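PDB 3FY6: integron cassette protein from Vibrio cholerae, which is of unknown function but is encoded by a mobile integron gene cassette and pairs with a second copy of itself. Local coordinates for residues I65-D69 and S70-P74; L80-H83 and A84-W88; A115-S119 and D120-K124. All coordinates share one frame; numbering follows the deposited sequence.

Contact 1: residues I65-D69 and S70-P74; sequences IMNND and SVYPP
Met66 meets Pro73 on the buried side of this helix end, its SE atom 3.6 Å from Pro73 CG. With CG anti to the carbonyl carbon (chi1 -68°) and the chain extended beyond it, the selenomethionine runs obliquely across the proline ring; a flexible apolar chain can lie along that ring and on Tyr27 together. Val71 adds to the packing, its CB 4.1 Å from Met66 CB, and also packs on Val109 and Thr113 of helix 95-114. Within this tight part lies Met66 O, gripped from opposite faces of its carbonyl plane by Asp69 N and by Val71 N, the latter at 2.9 Å. Asp69 turns its carboxylate away from the turn to Tyr27 OH and Trp21 NE1, tying the helix end to the sheet side of the fold.

The looser side belongs to Asn67 and Tyr72, both partly exposed, although the Tyr72 ring also meets Phe126 edge-to-face and packs on Ile76 of the second subunit. Asn67 ND2 donates to Val71 O at 2.9 Å, with the acceptor only 3° out of the amide plane, and the same nitrogen lies obliquely against the Tyr72 ring, 3.5 Å from CD1. Asparagine suits the place because its amide N-H ties the outgoing chain to the helix. A water bridges Asn67 O and Tyr72 OH. Ser70 N donates to Asn67 O from above the carbonyl plane, closing a type I turn, and Ser70 itself takes a positive phi of 59°. Together with the bond from Val71 N to Met66 O, this is the Schellman motif that terminates an alpha-helix, with Ser70 as its C-prime residue.

Contact 2: residues L80-H83 and A84-W88; sequences LFQH and AWLEW
His83 and Glu87, one helical turn apart, meet in a CH-pi contact: Glu87 CG lies over one face of the imidazole, 3.8 Å from its centroid and 27° off the ring normal. Offset toward the rim, Glu87 CG is nearest His83 CE1, 3.5 Å away. His83 CG stands anti to the backbone N, while Glu87 CG is anti to its own carbonyl carbon (chi1 -69°), which brings it over the ring; the bend at chi2 only directs the carboxylate. Glu87 OE2 stays 4.3 Å from His83 ND1, too far for contact, and forms a long, weak ion pair with Lys90 NZ. On the neighbouring flank Gln82 and Leu86 run side by side, pointing the same way, with Gln82 CG 3.9 Å from Leu86 CD1; the glutamine thus lends its CG methylene to an apolar contact and sends OE1 on to Trp57 NE1.

These pairs are spaced by the i to i+4 repeat of alpha-helix 77-89. Its backbone bonds are regular, Ala84 N reaching Leu80 O at 3.0 Å and Glu87 N reaching His83 O at 2.9 Å.

Farther out, Phe81 packs on Val105 of helix 95-114, and the small methyl of Ala84 meets both Leu102 and Trp122 of the second subunit. Trp85 lies on Leu31 and Pro55 of the sheet and donates through NE1 to His32 O. His83 stacks on Tyr125 of the second subunit, whose Phe121 meets both His83 and Glu87.

Contact 3: residues A115-S119 and D120-K124; sequences AKPNS and DFWRK
The chain is extended at Pro117, bends at Asn118 and enters helix 120-125 through Ser119, its N-cap residue. The Ser119 carbonyl accepts the first i to i+4 bond of the helix, from Arg123 N at 2.9 Å. Its hydroxyl makes the capping bond: Trp122 N donates to Ser119 OG over 3.2 Å, nearly straight at 170°. The chi1 of 71° puts OG between the backbone N and the carbonyl carbon, where it can fold over the first helical turn. Serine suits the place because its short side chain lets OG take an amide hydrogen that has no preceding turn to receive it; the same OG also bonds Glu101 OE1 of the second subunit.

Ahead of the cap, Pro117 CB lies 3.6 Å from Trp122 CD1; the rigid apolar ring packs beside the indole, joining loop to helix. The indole is also held across the interface, NE1 donating to Glu101 O of the second subunit, while Phe121 CD2 lies over the centre of one indole face.

Asn118 and Arg123, both exposed, join on the outer side. The arginine chain bends at chi3, swinging its guanidinium back toward the loop, with its plane 80° from that of the Asn118 amide. Arg123 NH1 then meets a lone pair of Asn118 OD1 at 2.9 Å, the oxygen lying in the guanidinium plane.

Contacts 1 and 3 handle opposite helix ends: the first closes helix 62-67, the last opens helix 120-125, whereas contact 2 lies within helix 77-89. Accordingly, loop and turn geometry govern contacts 1 and 3, and regular helical spacing contact 2. Contacts 1 and 2 each combine buried residues with a partly exposed flank, their centres about 10 and about 11 Å from that of the chain; contact 3, about 24 Å away, is more peripheral and richer in exposed polar groups. Contacts 1 and 3 touch through Tyr72 and Lys116. Although contacts 2 and 3 lie about 33 Å apart between centres, the dimer unites them: 120-124 of one subunit packs on 80-88 of the other.

Contact 1: residues I65-D69 and S70-P74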
loop_
_atom_site.group_PDB
_atom_site.type_symbol
_atom_site.label_atom_id
_atom_site.label_comp_id
_atom_site.label_asym_id
_atom_site.label_seq_id
_atom_site.Cartn_x
_atom_site.Cartn_y
_atom_site.Cartn_z
ATOM N N ILE A 65 -8.281 -8.667 1.151
ATOM C CA ILE A 65 -8.277 -10.028 0.604
ATOM C C ILE A 65 -6.882 -10.432 0.133
ATOM O O ILE A 65 -6.477 -11.580 0.288
ATOM C CB ILE A 65 -9.370 -10.273 -0.487
ATOM C CG1 ILE A 65 -9.087 -9.492 -1.763
ATOM C CG2 ILE A 65 -10.756 -9.907 0.049
ATOM C CD1 ILE A 65 -10.265 -9.495 -2.744
HETATM N N MSE A 66 -6.137 -9.478 -0.413
HETATM C CA MSE A 66 -4.751 -9.739 -0.772
HETATM C C MSE A 66 -3.848 -9.998 0.450
HETATM O O MSE A 66 -2.898 -10.786 0.362
HETATM C CB MSE A 66 -4.196 -8.610 -1.639
HETATM C CG MSE A 66 -4.844 -8.539 -3.016
HETATM SE SE MSE A 66 -3.845 -7.322 -4.161
HETATM C CE MSE A 66 -4.907 -7.452 -5.802
ATOM N N ASN A 67 -4.135 -9.337 1.576
ATOM C CA ASN A 67 -3.368 -9.551 2.800
ATOM C C ASN A 67 -3.493 -11.014 3.191
ATOM O O ASN A 67 -2.581 -11.602 3.748
ATOM C CB ASN A 67 -3.879 -8.677 3.962
ATOM C CG ASN A 67 -3.408 -7.217 3.881
ATOM O OD1 ASN A 67 -3.804 -6.397 4.701
ATOM N ND2 ASN A 67 -2.577 -6.893 2.891
ATOM N N ASN A 68 -4.644 -11.596 2.885
ATOM C CA ASN A 68 -4.874 -13.001 3.176
ATOM C C ASN A 68 -3.971 -13.925 2.359
ATOM O O ASN A 68 -3.694 -15.049 2.771
ATOM C CB ASN A 68 -6.347 -13.353 2.984
ATOM C CG ASN A 68 -7.202 -12.896 4.148
ATOM O OD1 ASN A 68 -6.699 -12.703 5.256
ATOM N ND2 ASN A 68 -8.495 -12.717 3.907
ATOM N N ASP A 69 -3.513 -13.446 1.207
ATOM C CA ASP A 69 -2.531 -14.186 0.424
ATOM C C ASP A 69 -1.098 -13.782 0.800
ATOM O O ASP A 69 -0.148 -14.107 0.085
ATOM C CB ASP A 69 -2.761 -13.979 -1.072
ATOM C CG ASP A 69 -3.917 -14.816 -1.617
ATOM O OD1 ASP A 69 -4.345 -15.777 -0.934
ATOM O OD2 ASP A 69 -4.392 -14.507 -2.742
ATOM N N SER A 70 -0.949 -13.087 1.924
ATOM C CA SER A 70 0.343 -12.504 2.307
ATOM C C SER A 70 0.879 -11.530 1.258
ATOM O O SER A 70 2.084 -11.468 1.010
ATOM C CB SER A 70 1.384 -13.593 2.590
ATOM O OG SER A 70 0.981 -14.405 3.679
ATOM N N VAL A 71 -0.026 -10.782 0.639
ATOM C CA VAL A 71 0.339 -9.765 -0.339
ATOM C C VAL A 71 -0.028 -8.392 0.237
ATOM O O VAL A 71 -1.131 -8.211 0.751
ATOM C CB VAL A 71 -0.389 -10.002 -1.698
ATOM C CG1 VAL A 71 -0.188 -8.827 -2.641
ATOM C CG2 VAL A 71 0.084 -11.311 -2.341
ATOM N N TYR A 72 0.903 -7.443 0.159
ATOM C CA TYR A 72 0.722 -6.109 0.732
ATOM C C TYR A 72 0.854 -5.072 -0.369
ATOM O O TYR A 72 1.935 -4.537 -0.604
ATOM C CB TYR A 72 1.749 -5.889 1.860
ATOM C CG TYR A 72 1.668 -7.023 2.852
ATOM C CD1 TYR A 72 0.745 -6.991 3.889
ATOM C CD2 TYR A 72 2.439 -8.171 2.691
ATOM C CE1 TYR A 72 0.628 -8.051 4.774
ATOM C CE2 TYR A 72 2.332 -9.234 3.570
ATOM C CZ TYR A 72 1.426 -9.167 4.611
ATOM O OH TYR A 72 1.308 -10.222 5.490
ATOM N N PRO A 73 -0.261 -4.795 -1.057
ATOM C CA PRO A 73 -0.291 -3.937 -2.239
ATOM C C PRO A 73 -0.324 -2.485 -1.807
ATOM O O PRO A 73 -0.720 -2.201 -0.681
ATOM C CB PRO A 73 -1.638 -4.282 -2.891
ATOM C CG PRO A 73 -2.431 -5.034 -1.832
ATOM C CD PRO A 73 -1.616 -5.105 -0.580
ATOM N N PRO A 74 0.085 -1.569 -2.686
ATOM C CA PRO A 74 -0.058 -0.151 -2.340
ATOM C C PRO A 74 -1.522 0.137 -1.997
ATOM O O PRO A 74 -2.424 -0.499 -2.546
ATOM C CB PRO A 74 0.349 0.558 -3.626
ATOM C CG PRO A 74 1.255 -0.437 -4.333
ATOM C CD PRO A 74 0.677 -1.771 -4.021
HETATM O O HOH W 1 -1.079 -11.277 6.251
#

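Contact 2: residues L80-H83 and A84-W88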
loop_
_atom_site.group_PDB
_atom_site.type_symbol
_atom_site.label_atom_id
_atom_site.label_comp_id
_atom_site.label_asym_id
_atom_site.label_seq_id
_atom_site.Cartn_x
_atom_site.Cartn_y
_atom_site.Cartn_z
ATOM N N LEU A 80 -7.214 2.355 -8.201
ATOM C CA LEU A 80 -6.807 2.105 -9.594
ATOM C C LEU A 80 -7.790 1.185 -10.315
ATOM O O LEU A 80 -8.184 1.462 -11.446
ATOM C CB LEU A 80 -5.407 1.505 -9.674
ATOM C CG LEU A 80 -4.253 2.328 -9.101
ATOM C CD1 LEU A 80 -2.942 1.809 -9.664
ATOM C CD2 LEU A 80 -4.423 3.811 -9.398
ATOM N N PHE A 81 -8.189 0.087 -9.674
ATOM C CA PHE A 81 -9.190 -0.786 -10.292
ATOM C C PHE A 81 -10.449 0.010 -10.607
ATOM O O PHE A 81 -11.031 -0.127 -11.683
ATOM C CB PHE A 81 -9.557 -1.952 -9.381
ATOM C CG PHE A 81 -8.569 -3.086 -9.403
ATOM C CD1 PHE A 81 -7.229 -2.874 -9.112
ATOM C CD2 PHE A 81 -8.994 -4.377 -9.669
ATOM C CE1 PHE A 81 -6.324 -3.934 -9.105
ATOM C CE2 PHE A 81 -8.101 -5.438 -9.666
ATOM C CZ PHE A 81 -6.763 -5.215 -9.384
ATOM N N GLN A 82 -10.881 0.825 -9.648
ATOM C CA GLN A 82 -12.077 1.634 -9.834
ATOM C C GLN A 82 -11.927 2.523 -11.064
ATOM O O GLN A 82 -12.857 2.668 -11.853
ATOM C CB GLN A 82 -12.352 2.488 -8.595
ATOM C CG GLN A 82 -13.470 3.502 -8.779
ATOM C CD GLN A 82 -13.708 4.322 -7.520
ATOM O OE1 GLN A 82 -14.265 3.835 -6.537
ATOM N NE2 GLN A 82 -13.295 5.573 -7.549
ATOM N N HIS A 83 -10.749 3.111 -11.224
ATOM C CA HIS A 83 -10.525 4.044 -12.317
ATOM C C HIS A 83 -10.636 3.335 -13.655
ATOM O O HIS A 83 -11.346 3.788 -14.538
ATOM C CB HIS A 83 -9.170 4.742 -12.198
ATOM C CG HIS A 83 -8.879 5.688 -13.326
ATOM N ND1 HIS A 83 -9.671 6.776 -13.607
ATOM C CD2 HIS A 83 -7.885 5.697 -14.249
ATOM C CE1 HIS A 83 -9.175 7.427 -14.648
ATOM N NE2 HIS A 83 -8.091 6.793 -15.057
ATOM N N ALA A 84 -9.930 2.222 -13.804
ATOM C CA ALA A 84 -9.990 1.475 -15.049
ATOM C C ALA A 84 -11.434 1.103 -15.389
ATOM O O ALA A 84 -11.868 1.214 -16.546
ATOM C CB ALA A 84 -9.121 0.235 -14.963
ATOM N N TRP A 85 -12.179 0.683 -14.372
ATOM C CA TRP A 85 -13.563 0.273 -14.562
ATOM C C TRP A 85 -14.417 1.445 -15.028
ATOM O O TRP A 85 -15.164 1.324 -16.004
ATOM C CB TRP A 85 -14.132 -0.354 -13.286
ATOM C CG TRP A 85 -15.629 -0.450 -13.265
ATOM C CD1 TRP A 85 -16.428 -1.056 -14.194
ATOM C CD2 TRP A 85 -16.505 0.062 -12.256
ATOM N NE1 TRP A 85 -17.748 -0.948 -13.827
ATOM C CE2 TRP A 85 -17.822 -0.260 -12.644
ATOM C CE3 TRP A 85 -16.303 0.760 -11.060
ATOM C CZ2 TRP A 85 -18.933 0.089 -11.880
ATOM C CZ3 TRP A 85 -17.404 1.104 -10.300
ATOM C CH2 TRP A 85 -18.704 0.777 -10.716
ATOM N N LEU A 86 -14.296 2.582 -14.343
ATOM C CA LEU A 86 -15.094 3.753 -14.690
ATOM C C LEU A 86 -14.772 4.240 -16.104
ATOM O O LEU A 86 -15.663 4.633 -16.851
ATOM C CB LEU A 86 -14.903 4.876 -13.673
ATOM C CG LEU A 86 -15.451 4.580 -12.272
ATOM C CD1 LEU A 86 -15.242 5.769 -11.366
ATOM C CD2 LEU A 86 -16.925 4.219 -12.340
ATOM N N GLU A 87 -13.499 4.203 -16.475
ATOM C CA GLU A 87 -13.125 4.600 -17.828
ATOM C C GLU A 87 -13.659 3.621 -18.883
ATOM O O GLU A 87 -14.140 4.030 -19.934
ATOM C CB GLU A 87 -11.617 4.766 -17.926
ATOM C CG GLU A 87 -11.121 5.962 -17.132
ATOM C CD GLU A 87 -11.715 7.271 -17.642
ATOM O OE1 GLU A 87 -11.648 7.522 -18.864
ATOM O OE2 GLU A 87 -12.254 8.044 -16.823
ATOM N N TRP A 88 -13.601 2.331 -18.582
ATOM C CA TRP A 88 -14.121 1.307 -19.480
ATOM C C TRP A 88 -15.628 1.448 -19.602
ATOM O O TRP A 88 -16.207 1.261 -20.672
ATOM C CB TRP A 88 -13.780 -0.082 -18.939
ATOM C CG TRP A 88 -14.515 -1.203 -19.600
ATOM C CD1 TRP A 88 -14.120 -1.903 -20.706
ATOM C CD2 TRP A 88 -15.761 -1.780 -19.184
ATOM N NE1 TRP A 88 -15.050 -2.872 -21.010
ATOM C CE2 TRP A 88 -16.065 -2.819 -20.093
ATOM C CE3 TRP A 88 -16.651 -1.518 -18.136
ATOM C CZ2 TRP A 88 -17.221 -3.594 -19.984
ATOM C CZ3 TRP A 88 -17.795 -2.292 -18.024
ATOM C CH2 TRP A 88 -18.071 -3.317 -18.942
#

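Contact 3: residues A115-S119 and D120-K124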
loop_
_atom_site.group_PDB
_atom_site.type_symbol
_atom_site.label_atom_id
_atom_site.label_comp_id
_atom_site.label_asym_id
_atom_site.label_seq_id
_atom_site.Cartn_x
_atom_site.Cartn_y
_atom_site.Cartn_z
ATOM N N ALA A 115 9.850 -6.972 -3.973
ATOM C CA ALA A 115 10.775 -6.037 -3.343
ATOM C C ALA A 115 10.581 -5.895 -1.830
ATOM O O ALA A 115 11.265 -5.111 -1.193
ATOM C CB ALA A 115 10.674 -4.662 -4.020
ATOM N N LYS A 116 9.640 -6.632 -1.258
ATOM C CA LYS A 116 9.381 -6.539 0.177
ATOM C C LYS A 116 10.663 -6.751 0.995
ATOM O O LYS A 116 11.462 -7.616 0.677
ATOM C CB LYS A 116 8.332 -7.572 0.578
ATOM C CG LYS A 116 7.768 -7.405 1.978
ATOM C CD LYS A 116 6.669 -8.429 2.256
ATOM C CE LYS A 116 7.240 -9.828 2.435
ATOM N NZ LYS A 116 6.170 -10.855 2.628
ATOM N N PRO A 117 10.862 -5.954 2.063
ATOM C CA PRO A 117 12.059 -6.107 2.899
ATOM C C PRO A 117 12.271 -7.565 3.327
ATOM O O PRO A 117 11.340 -8.216 3.801
ATOM C CB PRO A 117 11.738 -5.248 4.117
ATOM C CG PRO A 117 10.836 -4.194 3.596
ATOM C CD PRO A 117 9.970 -4.899 2.570
ATOM N N ASN A 118 13.491 -8.058 3.172
ATOM C CA ASN A 118 13.774 -9.467 3.414
ATOM C C ASN A 118 14.873 -9.703 4.451
ATOM O O ASN A 118 15.483 -10.769 4.478
ATOM C CB ASN A 118 14.147 -10.157 2.101
ATOM C CG ASN A 118 14.176 -11.669 2.222
ATOM O OD1 ASN A 118 13.252 -12.280 2.762
ATOM N ND2 ASN A 118 15.240 -12.278 1.712
ATOM N N SER A 119 15.133 -8.705 5.294
ATOM C CA SER A 119 16.029 -8.906 6.430
ATOM C C SER A 119 15.360 -9.908 7.354
ATOM O O SER A 119 14.130 -10.044 7.343
ATOM C CB SER A 119 16.281 -7.587 7.183
ATOM O OG SER A 119 15.117 -7.187 7.887
ATOM N N ASP A 120 16.163 -10.616 8.141
ATOM C CA ASP A 120 15.641 -11.586 9.099
ATOM C C ASP A 120 14.653 -10.932 10.052
ATOM O O ASP A 120 13.658 -11.530 10.441
ATOM C CB ASP A 120 16.783 -12.257 9.875
ATOM C CG ASP A 120 17.500 -13.312 9.045
ATOM O OD1 ASP A 120 17.117 -13.501 7.869
ATOM O OD2 ASP A 120 18.432 -13.957 9.560
ATOM N N PHE A 121 14.924 -9.691 10.421
ATOM C CA PHE A 121 13.983 -8.962 11.250
ATOM C C PHE A 121 12.613 -8.868 10.585
ATOM O O PHE A 121 11.601 -9.246 11.173
ATOM C CB PHE A 121 14.499 -7.564 11.555
ATOM C CG PHE A 121 13.572 -6.767 12.407
ATOM C CD1 PHE A 121 13.480 -7.017 13.770
ATOM C CD2 PHE A 121 12.776 -5.782 11.851
ATOM C CE1 PHE A 121 12.617 -6.285 14.568
ATOM C CE2 PHE A 121 11.919 -5.037 12.647
ATOM C CZ PHE A 121 11.835 -5.297 14.008
ATOM N N TRP A 122 12.569 -8.364 9.357
ATOM C CA TRP A 122 11.270 -8.185 8.700
ATOM C C TRP A 122 10.557 -9.510 8.358
ATOM O O TRP A 122 9.329 -9.605 8.455
ATOM C CB TRP A 122 11.383 -7.263 7.488
ATOM C CG TRP A 122 11.605 -5.828 7.910
ATOM C CD1 TRP A 122 12.645 -5.021 7.562
ATOM C CD2 TRP A 122 10.769 -5.057 8.787
ATOM N NE1 TRP A 122 12.501 -3.780 8.158
ATOM C CE2 TRP A 122 11.362 -3.785 8.920
ATOM C CE3 TRP A 122 9.571 -5.319 9.465
ATOM C CZ2 TRP A 122 10.803 -2.777 9.713
ATOM C CZ3 TRP A 122 9.022 -4.325 10.262
ATOM C CH2 TRP A 122 9.637 -3.064 10.372
ATOM N N ARG A 123 11.327 -10.537 8.001
ATOM C CA ARG A 123 10.751 -11.834 7.635
ATOM C C ARG A 123 9.987 -12.456 8.802
ATOM O O ARG A 123 8.990 -13.147 8.612
ATOM C CB ARG A 123 11.854 -12.786 7.171
ATOM C CG ARG A 123 12.528 -12.367 5.878
ATOM C CD ARG A 123 13.851 -13.097 5.676
ATOM N NE ARG A 123 13.730 -14.540 5.882
ATOM C CZ ARG A 123 13.343 -15.408 4.948
ATOM N NH1 ARG A 123 13.024 -14.981 3.729
ATOM N NH2 ARG A 123 13.266 -16.706 5.236
ATOM N N LYS A 124 10.471 -12.214 10.012
ATOM C CA LYS A 124 9.826 -12.722 11.212
ATOM C C LYS A 124 8.463 -12.070 11.399
ATOM O O LYS A 124 7.568 -12.629 12.030
ATOM C CB LYS A 124 10.703 -12.459 12.441
ATOM C CG LYS A 124 10.136 -13.018 13.733
ATOM C CD LYS A 124 11.071 -12.757 14.913
ATOM C CE LYS A 124 10.499 -13.295 16.225
ATOM N NZ LYS A 124 10.527 -14.785 16.307
#